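Local coordinates for dTDP-4-dehydrorhamnose reductase (Yersinia enterocolitica, PDB 5U9C), which probably catalyses the NADPH-dependent reduction of dTDP-4-dehydro-beta-L-rhamnose to dTDP-beta-L-rhamnose in the pathway that makes this sugar nucleotide, at residues Ser105-Phe110 / Tyr258-Glu263; Leu150-Gly155 / Met197-Phe202; Trp156-Gly161 / Ser281-Tyr286; Gly191-Ala196 / Gly221-Phe226. One frame throughout, in Å; residues are numbered along the deposited sequence. Where two conformers were deposited one is given.

Contact 1: Ser105-Phe110 / Tyr258-Glu263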
loop_
_atom_site.group_PDB
_atom_site.type_symbol
_atom_site.label_atom_id
_atom_site.label_comp_id
_atom_site.label_asym_id
_atom_site.label_seq_id
_atom_site.Cartn_x
_atom_site.Cartn_y
_atom_site.Cartn_z
ATOM N N SER D 105 -8.804 -2.861 26.363
ATOM C CA SER D 105 -8.388 -2.252 25.083
ATOM C C SER D 105 -9.466 -2.479 24.021
ATOM O O SER D 105 -10.579 -2.882 24.348
ATOM C CB SER D 105 -6.994 -2.734 24.640
ATOM O OG SER D 105 -6.498 -1.924 23.556
ATOM N N SER D 106 -9.120 -2.260 22.754
ATOM C CA SER D 106 -10.103 -2.261 21.673
ATOM C C SER D 106 -9.630 -2.892 20.379
ATOM O O SER D 106 -8.449 -2.871 20.039
ATOM C CB SER D 106 -10.448 -0.787 21.373
ATOM O OG SER D 106 -11.228 -0.606 20.201
ATOM N N SER D 107 -10.588 -3.441 19.655
ATOM C CA SER D 107 -10.349 -3.974 18.334
ATOM C C SER D 107 -9.821 -2.855 17.400
ATOM O O SER D 107 -9.224 -3.159 16.374
ATOM C CB SER D 107 -11.651 -4.570 17.769
ATOM O OG SER D 107 -12.688 -3.604 17.695
ATOM N N ASN D 108 -10.039 -1.576 17.762
ATOM C CA ASN D 108 -9.554 -0.434 16.953
ATOM C C ASN D 108 -8.045 -0.293 16.888
ATOM O O ASN D 108 -7.561 0.604 16.216
ATOM C CB ASN D 108 -10.146 0.909 17.413
ATOM C CG ASN D 108 -11.360 1.313 16.629
ATOM O OD1 ASN D 108 -12.485 1.229 17.123
ATOM N ND2 ASN D 108 -11.141 1.764 15.381
ATOM N N VAL D 109 -7.296 -1.143 17.589
ATOM C CA VAL D 109 -5.852 -1.134 17.422
ATOM C C VAL D 109 -5.536 -1.770 16.052
ATOM O O VAL D 109 -4.418 -1.658 15.550
ATOM C CB VAL D 109 -5.077 -1.839 18.555
ATOM C CG1 VAL D 109 -5.360 -1.171 19.896
ATOM C CG2 VAL D 109 -5.363 -3.341 18.601
ATOM N N PHE D 110 -6.522 -2.448 15.468
ATOM C CA PHE D 110 -6.372 -3.038 14.146
ATOM C C PHE D 110 -7.166 -2.247 13.096
ATOM O O PHE D 110 -8.040 -1.426 13.434
ATOM C CB PHE D 110 -6.886 -4.478 14.133
ATOM C CG PHE D 110 -6.145 -5.399 15.044
ATOM C CD1 PHE D 110 -4.861 -5.836 14.714
ATOM C CD2 PHE D 110 -6.729 -5.860 16.205
ATOM C CE1 PHE D 110 -4.168 -6.702 15.542
ATOM C CE2 PHE D 110 -6.044 -6.729 17.045
ATOM C CZ PHE D 110 -4.767 -7.154 16.713
ATOM N N TYR D 258 -12.277 -1.170 6.860
ATOM C CA TYR D 258 -13.286 -2.032 6.250
ATOM C C TYR D 258 -13.729 -3.070 7.274
ATOM O O TYR D 258 -14.890 -3.462 7.293
ATOM C CB TYR D 258 -12.775 -2.671 4.951
ATOM C CG TYR D 258 -12.547 -1.618 3.868
ATOM C CD1 TYR D 258 -13.603 -0.801 3.443
ATOM C CD2 TYR D 258 -11.296 -1.442 3.261
ATOM C CE1 TYR D 258 -13.423 0.160 2.470
ATOM C CE2 TYR D 258 -11.111 -0.471 2.279
ATOM C CZ TYR D 258 -12.189 0.322 1.892
ATOM O OH TYR D 258 -12.057 1.294 0.922
ATOM N N SER D 259 -12.799 -3.489 8.131
ATOM C CA SER D 259 -13.141 -4.371 9.214
ATOM C C SER D 259 -12.263 -4.211 10.440
ATOM O O SER D 259 -11.029 -4.019 10.333
ATOM C CB SER D 259 -13.076 -5.824 8.786
ATOM O OG SER D 259 -13.491 -6.641 9.857
ATOM N N GLU D 260 -12.914 -4.256 11.600
ATOM C CA GLU D 260 -12.196 -4.308 12.877
ATOM C C GLU D 260 -12.606 -5.592 13.612
ATOM O O GLU D 260 -12.500 -5.697 14.831
ATOM C CB GLU D 260 -12.380 -3.072 13.721
ATOM C CG GLU D 260 -13.808 -2.716 14.071
ATOM C CD GLU D 260 -13.871 -1.617 15.124
ATOM O OE1 GLU D 260 -14.612 -0.648 14.904
ATOM O OE2 GLU D 260 -13.145 -1.710 16.164
ATOM N N GLY D 261 -13.046 -6.584 12.848
ATOM C CA GLY D 261 -13.396 -7.857 13.427
ATOM C C GLY D 261 -12.219 -8.474 14.187
ATOM O O GLY D 261 -11.062 -8.366 13.760
ATOM N N ILE D 262 -12.513 -9.059 15.342
ATOM C CA ILE D 262 -11.509 -9.768 16.138
ATOM C C ILE D 262 -11.970 -11.177 16.504
ATOM O O ILE D 262 -13.169 -11.429 16.675
ATOM C CB ILE D 262 -11.123 -9.027 17.421
ATOM C CG1 ILE D 262 -12.354 -8.566 18.197
ATOM C CG2 ILE D 262 -10.241 -7.822 17.098
ATOM C CD1 ILE D 262 -12.014 -8.120 19.610
ATOM N N GLU D 263 -11.015 -12.094 16.552
ATOM C CA GLU D 263 -11.254 -13.464 16.990
ATOM C C GLU D 263 -10.093 -13.859 17.900
ATOM O O GLU D 263 -9.059 -13.157 17.953
ATOM C CB GLU D 263 -11.438 -14.421 15.810
ATOM C CG GLU D 263 -10.225 -14.650 14.960
ATOM C CD GLU D 263 -10.585 -15.303 13.635
ATOM O OE1 GLU D 263 -11.343 -14.712 12.859
ATOM O OE2 GLU D 263 -10.080 -16.392 13.354
#
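The carboxylate of E260 is held at both oxygens: S107 OG donates to E260 OE2 over a very short 2.5 Å, and the indole NE1 of W156 bonds OE1. A glutamate suits this buried place because its chain, extended beyond CG (chi2 169°), carries the acid from the 258-263 backbone across to the serine. S107 has OG between its backbone N and carbonyl carbon (chi1 59°), on the side of the acid. Its methylene packs too, with S107 CB 3.6 Å from I262 CG2. That methyl also touches a ring, I262 CG2 lying 4.1 Å from F110 CD2, the two side chains nearly perpendicular. Each backbone is shaped by an ST turn: S106 OG accepts from N108 N at 2.9 Å where strand 100-106 gives way to a 3-10 turn, and S259 OG from G261 N at 3.0 Å. The contact borders a ligand site, the N108 side chain being about 5 Å from that of R256, seen to bind (R)-malate. Around it, S105 and S107 bond through their backbones to strand 149-154, helix 129-144 packs against S106 and V109, and short strand 261-262 pairs in parallel with strand 117-118.

Contact 2: Leu150-Gly155 / Met197-Phe202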
loop_
_atom_site.group_PDB
_atom_site.type_symbol
_atom_site.label_atom_id
_atom_site.label_comp_id
_atom_site.label_asym_id
_atom_site.label_seq_id
_atom_site.Cartn_x
_atom_site.Cartn_y
_atom_site.Cartn_z
ATOM N N LEU D 150 -3.153 -8.067 32.398
ATOM C CA LEU D 150 -4.069 -8.693 31.455
ATOM C C LEU D 150 -4.657 -7.584 30.581
ATOM O O LEU D 150 -5.232 -6.605 31.093
ATOM C CB LEU D 150 -5.178 -9.469 32.151
ATOM C CG LEU D 150 -6.201 -10.136 31.214
ATOM C CD1 LEU D 150 -5.537 -11.074 30.215
ATOM C CD2 LEU D 150 -7.271 -10.884 31.990
ATOM N N ILE D 151 -4.490 -7.725 29.274
ATOM C CA ILE D 151 -5.033 -6.776 28.305
ATOM C C ILE D 151 -6.098 -7.525 27.535
ATOM O O ILE D 151 -5.821 -8.595 26.952
ATOM C CB ILE D 151 -3.941 -6.272 27.356
ATOM C CG1 ILE D 151 -2.988 -5.358 28.131
ATOM C CG2 ILE D 151 -4.553 -5.529 26.165
ATOM C CD1 ILE D 151 -1.681 -5.083 27.412
ATOM N N ILE D 152 -7.320 -7.003 27.573
ATOM C CA ILE D 152 -8.441 -7.610 26.869
ATOM C C ILE D 152 -8.932 -6.643 25.810
ATOM O O ILE D 152 -9.274 -5.484 26.109
ATOM C CB ILE D 152 -9.611 -7.932 27.786
ATOM C CG1 ILE D 152 -9.161 -8.811 28.956
ATOM C CG2 ILE D 152 -10.728 -8.609 26.979
ATOM C CD1 ILE D 152 -10.275 -9.118 29.938
ATOM N N ARG D 153 -8.985 -7.114 24.579
ATOM C CA ARG D 153 -9.487 -6.303 23.485
ATOM C C ARG D 153 -10.927 -6.712 23.221
ATOM O O ARG D 153 -11.217 -7.880 22.965
ATOM C CB ARG D 153 -8.634 -6.461 22.226
ATOM C CG ARG D 153 -7.165 -6.098 22.403
ATOM C CD ARG D 153 -6.427 -6.086 21.069
ATOM N NE ARG D 153 -5.021 -5.735 21.185
ATOM C CZ ARG D 153 -3.976 -6.472 20.806
ATOM N NH1 ARG D 153 -4.120 -7.652 20.198
ATOM N NH2 ARG D 153 -2.756 -5.981 20.981
ATOM N N ALA D 154 -11.827 -5.739 23.349
ATOM C CA ALA D 154 -13.253 -5.918 23.072
ATOM C C ALA D 154 -13.568 -5.228 21.749
ATOM O O ALA D 154 -12.878 -4.295 21.338
ATOM C CB ALA D 154 -14.103 -5.306 24.183
ATOM N N GLY D 155 -14.607 -5.703 21.089
ATOM C CA GLY D 155 -15.057 -5.145 19.825
ATOM C C GLY D 155 -16.167 -4.134 20.095
ATOM O O GLY D 155 -16.037 -3.279 20.979
HETATM N N MSE D 197 -22.007 -8.104 29.572
HETATM C CA MSE D 197 -22.320 -9.041 30.679
HETATM C C MSE D 197 -21.450 -10.283 30.620
HETATM O O MSE D 197 -21.015 -10.776 31.665
HETATM C CB MSE D 197 -23.819 -9.366 30.757
HETATM C CG MSE D 197 -24.182 -10.300 31.932
HETATM SE SE MSE D 197 -23.704 -9.595 33.733
HETATM C CE MSE D 197 -23.844 -11.286 34.748
ATOM N N GLN D 198 -21.173 -10.797 29.425
ATOM C CA GLN D 198 -20.288 -11.976 29.300
ATOM C C GLN D 198 -18.855 -11.581 29.650
ATOM O O GLN D 198 -18.152 -12.323 30.348
ATOM C CB GLN D 198 -20.313 -12.588 27.894
ATOM C CG GLN D 198 -21.622 -13.248 27.482
ATOM C CD GLN D 198 -21.584 -13.864 26.071
ATOM O OE1 GLN D 198 -20.929 -13.340 25.144
ATOM N NE2 GLN D 198 -22.303 -14.994 25.907
ATOM N N LEU D 199 -18.443 -10.396 29.195
ATOM C CA LEU D 199 -17.092 -9.894 29.484
ATOM C C LEU D 199 -16.929 -9.722 31.007
ATOM O O LEU D 199 -15.879 -10.048 31.575
ATOM C CB LEU D 199 -16.811 -8.592 28.730
ATOM C CG LEU D 199 -15.479 -7.899 29.011
ATOM C CD1 LEU D 199 -14.318 -8.872 28.827
ATOM C CD2 LEU D 199 -15.317 -6.681 28.118
ATOM N N CYS D 200 -17.983 -9.236 31.656
ATOM C CA CYS D 200 -17.979 -9.081 33.119
ATOM C C CYS D 200 -17.711 -10.439 33.797
ATOM O O CYS D 200 -16.834 -10.570 34.625
ATOM C CB CYS D 200 -19.324 -8.517 33.596
ATOM S SG CYS D 200 -19.501 -8.430 35.391
ATOM N N ASN D 201 -18.478 -11.452 33.416
ATOM C CA ASN D 201 -18.309 -12.783 33.981
ATOM C C ASN D 201 -16.880 -13.303 33.764
ATOM O O ASN D 201 -16.310 -13.932 34.666
ATOM C CB ASN D 201 -19.336 -13.753 33.392
ATOM C CG ASN D 201 -20.777 -13.399 33.787
ATOM O OD1 ASN D 201 -21.020 -12.808 34.845
ATOM N ND2 ASN D 201 -21.734 -13.778 32.946
ATOM N N PHE D 202 -16.325 -13.044 32.579
ATOM C CA PHE D 202 -14.971 -13.470 32.266
ATOM C C PHE D 202 -13.964 -12.743 33.152
ATOM O O PHE D 202 -13.001 -13.353 33.630
ATOM C CB PHE D 202 -14.590 -13.271 30.790
ATOM C CG PHE D 202 -13.151 -13.608 30.514
ATOM C CD1 PHE D 202 -12.766 -14.923 30.320
ATOM C CD2 PHE D 202 -12.173 -12.631 30.552
ATOM C CE1 PHE D 202 -11.437 -15.252 30.102
ATOM C CE2 PHE D 202 -10.839 -12.955 30.364
ATOM C CZ PHE D 202 -10.476 -14.259 30.132
#
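Strand 150-154 and helix 197-202 run almost antiparallel, their axes 168° apart and 11.4 Å from each other at closest approach, with A154 and L199 the nearest pair of CA atoms. No hydrogen bond crosses the gap; the two are joined purely by apolar side chains. From the strand, the alternate residues L150, I152 and A154 face the helix, which answers with L199 and F202, one turn apart. I152 lies between L150 and A154, and its beta-branched side chain lets one residue meet both partners. Its CG2 lies 4.0 Å from L199 CD1, the two side chains running past one another in opposite senses. The other branch, extended to CD1 (chi2 178°), meets the rim of the F202 ring almost level with the ring, I152 CD1 being 3.9 Å from F202 CE2. L150 adds a looser touch on the same ring atom, its CD2 approaching obliquely to 4.4 Å from F202 CE2. At the other end a small residue is enough, since L199 CD2 comes within 4.3 Å of A154 CB. Further out, F202 meets the rings of F217 and W205, and L199 also touches L17 of helix 16-25. The intervening strand residues I151 and R153 serve the opposite face, where helix 129-144 lies and R153 forms a salt bridge with E138. Helix 196-209 leads into strand 213-217, the parallel neighbour of strand 149-154, and such helix-on-sheet packing is characteristic of the beta-alpha-beta units of the NADP-binding Rossmann fold.

Contact 3: Trp156-Gly161 / Ser281-Tyr286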
loop_
_atom_site.group_PDB
_atom_site.type_symbol
_atom_site.label_atom_id
_atom_site.label_comp_id
_atom_site.label_asym_id
_atom_site.label_seq_id
_atom_site.Cartn_x
_atom_site.Cartn_y
_atom_site.Cartn_z
ATOM N N TRP D 156 -17.255 -4.220 19.335
ATOM C CA TRP D 156 -18.402 -3.319 19.534
ATOM C C TRP D 156 -19.179 -3.764 20.781
ATOM O O TRP D 156 -19.873 -4.793 20.762
ATOM C CB TRP D 156 -19.311 -3.331 18.315
ATOM C CG TRP D 156 -18.650 -2.830 17.046
ATOM C CD1 TRP D 156 -17.633 -1.923 16.950
ATOM C CD2 TRP D 156 -19.085 -3.083 15.710
ATOM N NE1 TRP D 156 -17.360 -1.657 15.623
ATOM C CE2 TRP D 156 -18.254 -2.343 14.846
ATOM C CE3 TRP D 156 -20.067 -3.892 15.158
ATOM C CZ2 TRP D 156 -18.388 -2.393 13.463
ATOM C CZ3 TRP D 156 -20.200 -3.935 13.774
ATOM C CH2 TRP D 156 -19.368 -3.194 12.948
HETATM N N MSE D 157 -19.032 -3.004 21.861
HETATM C CA MSE D 157 -19.629 -3.362 23.148
HETATM C C MSE D 157 -21.139 -3.197 23.177
HETATM O O MSE D 157 -21.667 -2.186 22.739
HETATM C CB MSE D 157 -18.945 -2.498 24.216
HETATM C CG MSE D 157 -19.213 -2.950 25.661
HETATM SE SE MSE D 157 -17.985 -4.415 26.149
HETATM C CE MSE D 157 -16.438 -3.251 26.516
ATOM N N ILE D 158 -21.847 -4.228 23.623
ATOM C CA ILE D 158 -23.298 -4.123 23.818
ATOM C C ILE D 158 -23.596 -4.357 25.313
ATOM O O ILE D 158 -23.072 -5.303 25.940
ATOM C CB ILE D 158 -24.113 -5.068 22.909
ATOM C CG1 ILE D 158 -23.855 -6.532 23.249
ATOM C CG2 ILE D 158 -23.778 -4.796 21.442
ATOM C CD1 ILE D 158 -24.668 -7.495 22.415
ATOM N N GLY D 159 -24.384 -3.461 25.890
ATOM C CA GLY D 159 -24.744 -3.552 27.297
ATOM C C GLY D 159 -25.380 -2.272 27.811
ATOM O O GLY D 159 -25.301 -1.239 27.158
ATOM N N GLY D 160 -25.996 -2.353 28.988
ATOM C CA GLY D 160 -26.640 -1.205 29.619
ATOM C C GLY D 160 -28.125 -1.419 29.822
ATOM O O GLY D 160 -28.684 -0.954 30.798
ATOM N N GLY D 161 -28.767 -2.119 28.897
ATOM C CA GLY D 161 -30.194 -2.395 29.026
ATOM C C GLY D 161 -31.095 -1.202 28.705
ATOM O O GLY D 161 -30.613 -0.133 28.298
ATOM N N SER D 281 -26.788 -15.364 18.908
ATOM C CA SER D 281 -27.265 -15.851 20.208
ATOM C C SER D 281 -26.963 -14.838 21.300
ATOM O O SER D 281 -27.806 -14.598 22.139
ATOM C CB SER D 281 -26.586 -17.164 20.608
ATOM O OG SER D 281 -26.639 -18.097 19.563
ATOM N N ASP D 282 -25.740 -14.296 21.322
ATOM C CA ASP D 282 -25.358 -13.320 22.352
ATOM C C ASP D 282 -26.193 -12.031 22.234
ATOM O O ASP D 282 -26.619 -11.462 23.250
ATOM C CB ASP D 282 -23.845 -13.027 22.311
ATOM C CG ASP D 282 -22.995 -14.257 22.655
ATOM O OD1 ASP D 282 -23.518 -15.183 23.314
ATOM O OD2 ASP D 282 -21.802 -14.304 22.270
ATOM N N LEU D 283 -26.438 -11.586 21.003
ATOM C CA LEU D 283 -27.274 -10.413 20.779
ATOM C C LEU D 283 -28.704 -10.701 21.243
ATOM O O LEU D 283 -29.310 -9.859 21.897
ATOM C CB LEU D 283 -27.290 -10.019 19.307
ATOM C CG LEU D 283 -28.142 -8.820 18.888
ATOM C CD1 LEU D 283 -27.618 -7.551 19.524
ATOM C CD2 LEU D 283 -28.085 -8.690 17.376
ATOM N N ALA D 284 -29.245 -11.876 20.895
ATOM C CA ALA D 284 -30.628 -12.241 21.301
ATOM C C ALA D 284 -30.816 -12.160 22.821
ATOM O O ALA D 284 -31.783 -11.567 23.290
ATOM C CB ALA D 284 -31.024 -13.623 20.785
ATOM N N LYS D 285 -29.875 -12.713 23.582
ATOM C CA LYS D 285 -29.943 -12.651 25.059
ATOM C C LYS D 285 -29.983 -11.206 25.568
ATOM O O LYS D 285 -30.738 -10.874 26.478
ATOM C CB LYS D 285 -28.756 -13.359 25.705
ATOM C CG LYS D 285 -28.722 -14.869 25.503
ATOM C CD LYS D 285 -27.623 -15.532 26.336
ATOM C CE LYS D 285 -27.866 -15.364 27.836
ATOM N NZ LYS D 285 -26.784 -15.959 28.670
ATOM N N TYR D 286 -29.169 -10.349 24.968
ATOM C CA TYR D 286 -29.121 -8.945 25.373
ATOM C C TYR D 286 -30.413 -8.203 24.999
ATOM O O TYR D 286 -30.970 -7.465 25.813
ATOM C CB TYR D 286 -27.896 -8.238 24.782
ATOM C CG TYR D 286 -27.865 -6.777 25.133
ATOM C CD1 TYR D 286 -27.809 -6.381 26.469
ATOM C CD2 TYR D 286 -27.901 -5.786 24.146
ATOM C CE1 TYR D 286 -27.810 -5.049 26.825
ATOM C CE2 TYR D 286 -27.874 -4.436 24.496
ATOM C CZ TYR D 286 -27.828 -4.081 25.835
ATOM O OH TYR D 286 -27.794 -2.769 26.226
#
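The phenol of Y286 reaches from helix 281-286 into the glycine loop that follows strand 156-158, and its oxygen makes the single hydrogen bond of the contact: G161 N donates to Y286 OH over 2.9 Å, with an angle of 159° at the hydrogen. The amide approaches at the ring edge, near its plane. The hydroxyl is also bonded to D165 OD2, so a tyrosine can accept from the loop and still engage an acid. Apolar packing comes from I158, whose CD1 lies 4.0 Å from Y286 CD2 and 4.1 Å from L283 CD1. A branched aliphatic suits this place, since I158 CB rests against the ring as well while CD1 reaches on to the leucine. Backbone atoms also pack on the ring: I158 C stands over one face, toward the rim, and G159 CA is 3.4 Å from Y286 CE1. Three successive glycines fit here: G160 adopts backbone angles (phi 119°, psi -35°) that call for glycine, and the positive phi of G161 favours it. Helix 279-288 thereby joins the loop that leads into the region of F168, a residue seen to bind (R)-malate, consistent with the substrate-binding part of an extended short-chain dehydrogenase.

Contact 4: Gly191-Ala196 / Gly221-Phe226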
loop_
_atom_site.group_PDB
_atom_site.type_symbol
_atom_site.label_atom_id
_atom_site.label_comp_id
_atom_site.label_asym_id
_atom_site.label_seq_id
_atom_site.Cartn_x
_atom_site.Cartn_y
_atom_site.Cartn_z
ATOM N N GLY D 191 -17.285 -5.566 11.917
ATOM C CA GLY D 191 -16.716 -5.685 13.261
ATOM C C GLY D 191 -17.257 -6.916 13.952
ATOM O O GLY D 191 -17.903 -7.746 13.325
ATOM N N SER D 192 -16.957 -7.036 15.244
ATOM C CA SER D 192 -17.419 -8.116 16.089
ATOM C C SER D 192 -18.056 -7.511 17.336
ATOM O O SER D 192 -17.600 -6.467 17.850
ATOM C CB SER D 192 -16.231 -8.998 16.498
ATOM O OG SER D 192 -15.648 -9.641 15.367
ATOM N N ILE D 193 -19.093 -8.157 17.856
ATOM C CA ILE D 193 -19.719 -7.634 19.069
ATOM C C ILE D 193 -19.167 -8.321 20.325
ATOM O O ILE D 193 -18.775 -9.491 20.304
ATOM C CB ILE D 193 -21.265 -7.754 19.057
ATOM C CG1 ILE D 193 -21.716 -9.193 18.864
ATOM C CG2 ILE D 193 -21.870 -6.857 17.980
ATOM C CD1 ILE D 193 -23.220 -9.356 18.921
ATOM N N THR D 194 -19.134 -7.567 21.409
ATOM C CA THR D 194 -18.734 -8.059 22.714
ATOM C C THR D 194 -19.848 -7.750 23.702
ATOM O O THR D 194 -20.174 -6.574 23.952
ATOM C CB THR D 194 -17.449 -7.380 23.222
ATOM O OG1 THR D 194 -16.358 -7.687 22.349
ATOM C CG2 THR D 194 -17.094 -7.883 24.641
ATOM N N SER D 195 -20.428 -8.801 24.270
ATOM C CA SER D 195 -21.447 -8.654 25.314
ATOM C C SER D 195 -20.771 -8.201 26.600
ATOM O O SER D 195 -19.911 -8.916 27.131
ATOM C CB SER D 195 -22.161 -9.990 25.567
ATOM O OG SER D 195 -22.850 -9.969 26.814
ATOM N N ALA D 196 -21.138 -7.022 27.100
ATOM C CA ALA D 196 -20.562 -6.517 28.349
ATOM C C ALA D 196 -20.823 -7.486 29.519
ATOM O O ALA D 196 -19.940 -7.678 30.351
ATOM C CB ALA D 196 -21.073 -5.115 28.683
ATOM N N GLY D 221 -18.115 -14.096 14.776
ATOM C CA GLY D 221 -18.798 -13.494 13.634
ATOM C C GLY D 221 -18.256 -12.118 13.315
ATOM O O GLY D 221 -17.971 -11.329 14.222
ATOM N N THR D 222 -18.076 -11.865 12.022
ATOM C CA THR D 222 -17.622 -10.570 11.504
ATOM C C THR D 222 -18.814 -10.063 10.736
ATOM O O THR D 222 -19.118 -10.567 9.665
ATOM C CB THR D 222 -16.392 -10.737 10.607
ATOM O OG1 THR D 222 -15.378 -11.364 11.377
ATOM C CG2 THR D 222 -15.873 -9.403 10.141
ATOM N N ILE D 223 -19.449 -9.023 11.278
ATOM C CA ILE D 223 -20.715 -8.511 10.773
ATOM C C ILE D 223 -20.764 -6.993 10.701
ATOM O O ILE D 223 -19.923 -6.318 11.261
ATOM C CB ILE D 223 -21.848 -8.989 11.721
ATOM C CG1 ILE D 223 -21.493 -8.573 13.160
ATOM C CG2 ILE D 223 -21.993 -10.495 11.602
ATOM C CD1 ILE D 223 -22.385 -9.050 14.244
ATOM N N SER D 224 -21.764 -6.474 10.007
ATOM C CA SER D 224 -21.937 -5.012 9.869
ATOM C C SER D 224 -23.018 -4.561 10.814
ATOM O O SER D 224 -23.774 -5.399 11.344
ATOM C CB SER D 224 -22.376 -4.638 8.446
ATOM O OG SER D 224 -23.683 -5.136 8.155
ATOM N N ARG D 225 -23.131 -3.247 10.987
ATOM C CA ARG D 225 -24.207 -2.680 11.803
ATOM C C ARG D 225 -25.539 -3.014 11.159
ATOM O O ARG D 225 -26.532 -3.178 11.855
ATOM C CB ARG D 225 -24.082 -1.175 11.936
ATOM C CG ARG D 225 -22.824 -0.685 12.627
ATOM C CD ARG D 225 -22.718 -1.184 14.044
ATOM N NE ARG D 225 -21.662 -0.468 14.766
ATOM C CZ ARG D 225 -21.456 -0.545 16.076
ATOM N NH1 ARG D 225 -22.242 -1.305 16.860
ATOM N NH2 ARG D 225 -20.463 0.163 16.609
ATOM N N PHE D 226 -25.558 -3.097 9.826
ATOM C CA PHE D 226 -26.767 -3.468 9.104
ATOM C C PHE D 226 -27.235 -4.863 9.503
ATOM O O PHE D 226 -28.434 -5.084 9.720
ATOM C CB PHE D 226 -26.553 -3.377 7.578
ATOM C CG PHE D 226 -27.686 -3.942 6.775
ATOM C CD1 PHE D 226 -28.922 -3.289 6.736
ATOM C CD2 PHE D 226 -27.524 -5.118 6.041
ATOM C CE1 PHE D 226 -29.977 -3.814 5.991
ATOM C CE2 PHE D 226 -28.572 -5.650 5.295
ATOM C CZ PHE D 226 -29.809 -4.996 5.266
HETATM O O HOH W 1 -14.244 -11.482 13.710
HETATM O O HOH W 2 -19.208 -10.821 16.689
#
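G191 and I223 exchange two backbone hydrogen bonds, G191 N to I223 O at 2.8 Å and I223 N to G191 O at 2.9 Å. They form an antiparallel hydrogen-bonded pair. G191 O also receives a CA-H...O contact from T222 CA at 3.4 Å, and the lack of a side chain at G191 suits a place where W156 CH2 packs close to its backbone N. Beside the pair, I193 CG2 is 4.4 Å from I223 CD1. The S192 side chain turns its OG to within 3.1 Å of G221 O, a possible hydrogen bond only, because the hydroxyl may give its proton to a different acceptor. This bridge puts the short, weakly bonded strand 223-224 at an outer edge of a three-stranded mixed sheet, in which strand 190-195 is the middle member and parallel to strand 156-158. Two waters bridge the segments: one hydrogen-bonds S192 OG and T222 OG1, the other accepts from I193 N and donates to G221 O, 2.8 Å away. Farther out, I262 N bonds to S192 OG, W279 packs on I193 and I223, and S224 and S195 N-cap helices 225-235 and 196-209. R225, at the start of the former, lies in cation-pi contact with W156.

Overall arrangement
From the N terminus, residues 105-110 at the end of strand 100-106 open the longest loop, closed by contact 1 only at 258-263. Within it, contact 2 ties strand 149-154 to helix 196-209 and contact 4 joins 191-196 to 221-226; these two cross, since 191-196 lies between the halves of contact 2. Contact 3 starts directly after 150-155 and closes last, at helix 279-288, enclosing contact 4 and crossing contacts 1 and 2. Contacts 1 and 2 meet at neighbouring strands of the parallel Rossmann sheet, whereas contacts 3 and 4 share the small mixed sheet. W156 links contacts 1, 3 and 4.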